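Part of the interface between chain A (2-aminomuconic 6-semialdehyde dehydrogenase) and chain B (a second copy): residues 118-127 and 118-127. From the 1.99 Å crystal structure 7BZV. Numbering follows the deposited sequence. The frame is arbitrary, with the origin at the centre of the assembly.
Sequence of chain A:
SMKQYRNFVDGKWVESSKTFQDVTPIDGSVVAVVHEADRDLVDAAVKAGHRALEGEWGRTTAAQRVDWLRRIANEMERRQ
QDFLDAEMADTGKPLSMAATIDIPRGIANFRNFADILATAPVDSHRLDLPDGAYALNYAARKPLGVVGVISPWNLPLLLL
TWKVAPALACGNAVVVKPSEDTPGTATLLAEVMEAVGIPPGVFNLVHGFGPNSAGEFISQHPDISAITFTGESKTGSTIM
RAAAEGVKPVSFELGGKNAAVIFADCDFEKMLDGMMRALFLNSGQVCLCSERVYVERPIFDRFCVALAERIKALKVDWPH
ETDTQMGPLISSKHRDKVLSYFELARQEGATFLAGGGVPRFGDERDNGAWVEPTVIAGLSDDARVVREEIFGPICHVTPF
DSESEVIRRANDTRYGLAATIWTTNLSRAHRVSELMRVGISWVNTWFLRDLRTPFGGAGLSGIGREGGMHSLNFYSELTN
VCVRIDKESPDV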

ATOM      1  N   ALA A 118      -3.943  11.092   9.452  1.00 20.52           N
ATOM      2  CA  ALA A 118      -5.285  10.585   9.690  1.00 25.36           C
ATOM      3  C   ALA A 118      -5.470   9.232   9.050  1.00 24.35           C
ATOM      4  O   ALA A 118      -6.158   8.363   9.610  1.00 23.99           O
ATOM      5  N   THR A 119      -4.849   9.003   7.897  1.00 21.92           N
ATOM      6  CA  THR A 119      -5.106   7.755   7.200  1.00 23.09           C
ATOM      7  C   THR A 119      -3.922   6.798   7.215  1.00 24.42           C
ATOM      8  O   THR A 119      -3.963   5.777   6.544  1.00 26.21           O
ATOM      9  N   ALA A 120      -2.897   7.065   7.966  1.00 23.73           N
ATOM     10  CA  ALA A 120      -1.739   6.194   7.927  1.00 22.54           C
ATOM     11  C   ALA A 120      -2.120   4.785   8.373  1.00 23.40           C
ATOM     12  O   ALA A 120      -2.683   4.616   9.469  1.00 24.20           O
ATOM     13  N   PRO A 121      -1.833   3.756   7.590  1.00 24.19           N
ATOM     14  CA  PRO A 121      -2.180   2.388   8.007  1.00 23.42           C
ATOM     15  C   PRO A 121      -1.111   1.811   8.915  1.00 34.23           C
ATOM     16  O   PRO A 121      -0.099   2.453   9.184  1.00 31.94           O
ATOM     17  N   VAL A 122      -1.321   0.569   9.336  1.00 24.67           N
ATOM     18  CA  VAL A 122      -0.318  -0.174  10.085  1.00 22.67           C
ATOM     19  C   VAL A 122       0.301  -1.203   9.138  1.00 37.62           C
ATOM     20  O   VAL A 122      -0.417  -1.998   8.524  1.00 36.98           O
ATOM     21  N   ASP A 123       1.625  -1.166   8.995  1.00 23.24           N
ATOM     22  CA  ASP A 123       2.385  -2.108   8.158  1.00 19.15           C
ATOM     23  C   ASP A 123       2.416  -3.468   8.851  1.00 21.49           C
ATOM     24  O   ASP A 123       2.891  -3.582   9.986  1.00 20.47           O
ATOM     25  N   SER A 124       1.913  -4.509   8.180  1.00 20.55           N
ATOM     26  CA  SER A 124       1.656  -5.761   8.871  1.00 17.26           C
ATOM     27  C   SER A 124       1.744  -6.933   7.917  1.00 18.09           C
ATOM     28  O   SER A 124       1.360  -6.815   6.760  1.00 23.04           O
ATOM     29  N   HIS A 125       2.291  -8.051   8.402  1.00 19.77           N
ATOM     30  CA  HIS A 125       2.360  -9.303   7.653  1.00 23.64           C
ATOM     31  C   HIS A 125       2.040 -10.438   8.615  1.00 28.98           C
ATOM     32  O   HIS A 125       2.336 -10.381   9.810  1.00 22.98           O
ATOM     33  N   ARG A 126       1.529 -11.523   8.064  1.00 21.93           N
ATOM     34  CA  ARG A 126       1.395 -12.759   8.825  1.00 22.95           C
ATOM     35  C   ARG A 126       2.481 -13.741   8.435  1.00 29.11           C
ATOM     36  O   ARG A 126       2.665 -14.036   7.253  1.00 30.00           O
ATOM     37  N   LEU A 127       3.139 -14.309   9.422  1.00 25.11           N
ATOM     38  CA  LEU A 127       4.185 -15.298   9.179  1.00 35.23           C
ATOM     39  C   LEU A 127       3.647 -16.675   9.538  1.00 39.86           C
ATOM     40  O   LEU A 127       3.265 -16.917  10.683  1.00 28.32           O
TER
ATOM     41  N   ALA B 118       2.833 -14.665  -2.205  1.00 20.52           N
ATOM     42  CA  ALA B 118       4.007 -14.697  -1.347  1.00 25.36           C
ATOM     43  C   ALA B 118       4.178 -13.387  -0.621  1.00 24.35           C
ATOM     44  O   ALA B 118       4.601 -13.369   0.547  1.00 23.99           O
ATOM     45  N   THR B 119       3.832 -12.274  -1.260  1.00 21.92           N
ATOM     46  CA  THR B 119       4.100 -10.993  -0.631  1.00 23.09           C
ATOM     47  C   THR B 119       2.841 -10.274  -0.163  1.00 24.42           C
ATOM     48  O   THR B 119       2.921  -9.127   0.253  1.00 26.21           O
ATOM     49  N   ALA B 120       1.704 -10.901  -0.184  1.00 23.73           N
ATOM     50  CA  ALA B 120       0.495 -10.195   0.191  1.00 22.54           C
ATOM     51  C   ALA B 120       0.585  -9.720   1.638  1.00 23.40           C
ATOM     52  O   ALA B 120       0.842 -10.535   2.541  1.00 24.20           O
ATOM     53  N   PRO B 121       0.376  -8.442   1.916  1.00 24.19           N
ATOM     54  CA  PRO B 121       0.446  -7.965   3.307  1.00 23.42           C
ATOM     55  C   PRO B 121      -0.872  -8.188   4.023  1.00 34.23           C
ATOM     56  O   PRO B 121      -1.834  -8.673   3.434  1.00 31.94           O
ATOM     57  N   VAL B 122      -0.920  -7.775   5.285  1.00 24.67           N
ATOM     58  CA  VAL B 122      -2.155  -7.781   6.054  1.00 22.67           C
ATOM     59  C   VAL B 122      -2.645  -6.336   6.156  1.00 37.62           C
ATOM     60  O   VAL B 122      -1.900  -5.453   6.594  1.00 36.98           O
ATOM     61  N   ASP B 123      -3.881  -6.090   5.724  1.00 23.24           N
ATOM     62  CA  ASP B 123      -4.522  -4.767   5.790  1.00 19.15           C
ATOM     63  C   ASP B 123      -4.882  -4.465   7.241  1.00 21.49           C
ATOM     64  O   ASP B 123      -5.628  -5.220   7.873  1.00 20.47           O
ATOM     65  N   SER B 124      -4.360  -3.361   7.785  1.00 20.55           N
ATOM     66  CA  SER B 124      -4.429  -3.158   9.222  1.00 17.26           C
ATOM     67  C   SER B 124      -4.423  -1.683   9.560  1.00 18.09           C
ATOM     68  O   SER B 124      -3.759  -0.899   8.891  1.00 23.04           O
ATOM     69  N   HIS B 125      -5.200  -1.305  10.579  1.00 19.77           N
ATOM     70  CA  HIS B 125      -5.234   0.058  11.104  1.00 23.64           C
ATOM     71  C   HIS B 125      -5.294  -0.030  12.622  1.00 28.98           C
ATOM     72  O   HIS B 125      -5.862  -0.960  13.197  1.00 22.98           O
ATOM     73  N   ARG B 126      -4.799   1.007  13.270  1.00 21.93           N
ATOM     74  CA  ARG B 126      -5.001   1.160  14.707  1.00 22.95           C
ATOM     75  C   ARG B 126      -6.070   2.199  14.982  1.00 29.11           C
ATOM     76  O   ARG B 126      -5.996   3.322  14.483  1.00 30.00           O
ATOM     77  N   LEU B 127      -7.010   1.859  15.836  1.00 25.11           N
ATOM     78  CA  LEU B 127      -8.077   2.783  16.212  1.00 35.23           C
ATOM     79  C   LEU B 127      -7.809   3.288  17.621  1.00 39.86           C
ATOM     80  O   LEU B 127      -7.747   2.500  18.566  1.00 28.32           O
TER

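The two stretches are related by an exact two-fold axis, so most contacts occur twice; the Ser A124 - Ser B124 contact and its bridging water occur once. The backbone sets the frame. Val A122 N donates to Ser B124 O at 2.9 Å, and Val B122 N does the same to Ser A124 O at 2.9 Å. Both bonds are nearly straight.

The apolar packing centres on Val A122 and Val B122, whose CB points toward the partner stretch. Both valines have chi1 t. CG2 of Val A122 lies 3.7 Å from N of Arg B126 and 4.1 Å from its CB. The arginine side chain is extended, and its end leads away from the contact.

His A125 and His B125 leave the backbone pointing away, but with chi1 m each ring comes back to the partner. Pro A121 CA sits over one face of the His B125 ring, 4.1 Å from the centroid, in a CH-pi contact. Thr A119 O lies at the ring edge, 3.9 Å from His B125 NE2.

Ser A124 and Ser B124 also point in, with chi1 t. Ser A124 CB lies 3.9 Å from Ser B124 CB. Water 4 bridges them, donating to Ser A124 OG and Ser B124 OG at 2.8 Å each. Water 1 accepts from Arg B126 N at 2.8 Å and donates to Ala A120 O at 3.0 Å; water 5 is its symmetry counterpart.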

ATOM      1  CB  ALA A 118      -6.337  11.543   9.150  1.00 26.32           C
ATOM      2  CB  THR A 119      -5.536   8.022   5.752  1.00 27.41           C
ATOM      3  OG1 THR A 119      -4.486   8.705   5.049  1.00 28.54           O
ATOM      4  CG2 THR A 119      -6.794   8.867   5.711  1.00 28.38           C
ATOM      5  CB  ALA A 120      -0.650   6.717   8.843  1.00 28.89           C
ATOM      6  CB  PRO A 121      -2.243   1.619   6.698  1.00 28.83           C
ATOM      7  CG  PRO A 121      -1.167   2.264   5.861  1.00 29.33           C
ATOM      8  CD  PRO A 121      -1.259   3.771   6.226  1.00 29.62           C
ATOM      9  CB  VAL A 122      -0.941  -0.833  11.316  1.00 29.58           C
ATOM     10  CG1 VAL A 122       0.002  -1.893  11.939  1.00 29.65           C
ATOM     11  CG2 VAL A 122      -1.279   0.180  12.406  1.00 28.45           C
ATOM     12  CB  ASP A 123       3.768  -1.463   7.993  1.00 31.74           C
ATOM     13  CG  ASP A 123       4.763  -2.225   7.123  1.00 46.70           C
ATOM     14  OD1 ASP A 123       4.501  -3.325   6.625  1.00 38.54           O
ATOM     15  OD2 ASP A 123       5.888  -1.673   6.969  1.00 44.92           O
ATOM     16  CB  SER A 124       0.275  -5.653   9.554  1.00 25.63           C
ATOM     17  OG  SER A 124      -0.119  -6.899  10.089  1.00 28.23           O
ATOM     18  CB  HIS A 125       3.756  -9.582   6.982  1.00 26.50           C
ATOM     19  CG  HIS A 125       4.012  -8.766   5.732  1.00 41.39           C
ATOM     20  ND1 HIS A 125       4.462  -7.459   5.774  1.00 39.16           N
ATOM     21  CD2 HIS A 125       3.878  -9.070   4.413  1.00 46.78           C
ATOM     22  CE1 HIS A 125       4.561  -6.987   4.541  1.00 48.75           C
ATOM     23  NE2 HIS A 125       4.222  -7.945   3.698  1.00 40.08           N
ATOM     24  CB  ARG A 126       0.032 -13.401   8.599  1.00 27.48           C
ATOM     25  CG  ARG A 126      -0.060 -14.803   9.234  1.00 28.92           C
ATOM     26  CD  ARG A 126      -1.478 -15.321   9.072  1.00 33.43           C
ATOM     27  NE  ARG A 126      -1.570 -16.761   9.259  1.00 35.46           N
ATOM     28  CZ  ARG A 126      -2.551 -17.363   9.916  1.00 39.91           C
ATOM     29  NH1 ARG A 126      -3.525 -16.650  10.459  1.00 37.76           N
ATOM     30  NH2 ARG A 126      -2.549 -18.678  10.011  1.00 40.55           N
ATOM     31  CB  LEU A 127       5.438 -14.995  10.004  1.00 52.83           C
ATOM     32  CG  LEU A 127       6.662 -15.899   9.865  1.00 76.91           C
ATOM     33  CD1 LEU A 127       7.132 -15.999   8.452  1.00 48.50           C
ATOM     34  CD2 LEU A 127       7.757 -15.361  10.798  1.00111.19           C
TER
ATOM     35  CB  ALA B 118       5.265 -14.993  -2.152  1.00 26.32           C
ATOM     36  CB  THR B 119       4.896 -10.082  -1.573  1.00 27.41           C
ATOM     37  OG1 THR B 119       4.136  -9.830  -2.766  1.00 28.54           O
ATOM     38  CG2 THR B 119       6.218 -10.721  -1.950  1.00 28.38           C
ATOM     39  CB  ALA B 120      -0.713 -11.101   0.050  1.00 28.89           C
ATOM     40  CB  PRO B 121       0.732  -6.479   3.163  1.00 28.83           C
ATOM     41  CG  PRO B 121      -0.025  -6.097   1.916  1.00 29.33           C
ATOM     42  CD  PRO B 121       0.156  -7.321   0.976  1.00 29.62           C
ATOM     43  CB  VAL B 122      -1.932  -8.408   7.430  1.00 29.58           C
ATOM     44  CG1 VAL B 122      -3.117  -8.127   8.388  1.00 29.65           C
ATOM     45  CG2 VAL B 122      -1.749  -9.920   7.355  1.00 28.45           C
ATOM     46  CB  ASP B 123      -5.737  -4.871   4.857  1.00 31.74           C
ATOM     47  CG  ASP B 123      -6.575  -3.605   4.705  1.00 46.70           C
ATOM     48  OD1 ASP B 123      -6.334  -2.570   5.336  1.00 38.54           O
ATOM     49  OD2 ASP B 123      -7.555  -3.692   3.913  1.00 44.92           O
ATOM     50  CB  SER B 124      -3.252  -3.920   9.868  1.00 25.63           C
ATOM     51  OG  SER B 124      -3.150  -3.616  11.243  1.00 28.23           O
ATOM     52  CB  HIS B 125      -6.450   0.919  10.595  1.00 26.50           C
ATOM     53  CG  HIS B 125      -6.296   1.418   9.173  1.00 41.39           C
ATOM     54  ND1 HIS B 125      -6.583   0.635   8.071  1.00 39.16           N
ATOM     55  CD2 HIS B 125      -5.885   2.618   8.678  1.00 46.78           C
ATOM     56  CE1 HIS B 125      -6.325   1.315   6.965  1.00 48.75           C
ATOM     57  NE2 HIS B 125      -5.908   2.521   7.305  1.00 40.08           N
ATOM     58  CB  ARG B 126      -3.711   1.569  15.405  1.00 27.48           C
ATOM     59  CG  ARG B 126      -3.943   1.928  16.886  1.00 28.92           C
ATOM     60  CD  ARG B 126      -2.600   2.204  17.539  1.00 33.43           C
ATOM     61  NE  ARG B 126      -2.729   2.935  18.791  1.00 35.46           N
ATOM     62  CZ  ARG B 126      -2.015   2.677  19.877  1.00 39.91           C
ATOM     63  NH1 ARG B 126      -1.123   1.699  19.872  1.00 37.76           N
ATOM     64  NH2 ARG B 126      -2.196   3.415  20.955  1.00 40.55           N
ATOM     65  CB  LEU B 127      -9.446   2.104  16.151  1.00 52.83           C
ATOM     66  CG  LEU B 127     -10.699   2.914  16.478  1.00 76.91           C
ATOM     67  CD1 LEU B 127     -10.822   4.132  15.624  1.00 48.50           C
ATOM     68  CD2 LEU B 127     -11.915   1.988  16.334  1.00111.19           C
TER
HETATM   69  O   HOH W   1      -3.608   3.102  11.850  1.00 22.14           O
HETATM   70  O   HOH W   2      -2.102  -2.050   6.480  1.00 23.89           O
HETATM   71  O   HOH W   3       0.212  -4.031   5.858  1.00 23.89           O
HETATM   72  O   HOH W   4      -1.847  -5.940  12.051  0.51 32.29           O
HETATM   73  O   HOH W   5       0.977 -11.566   5.322  1.00 22.14           O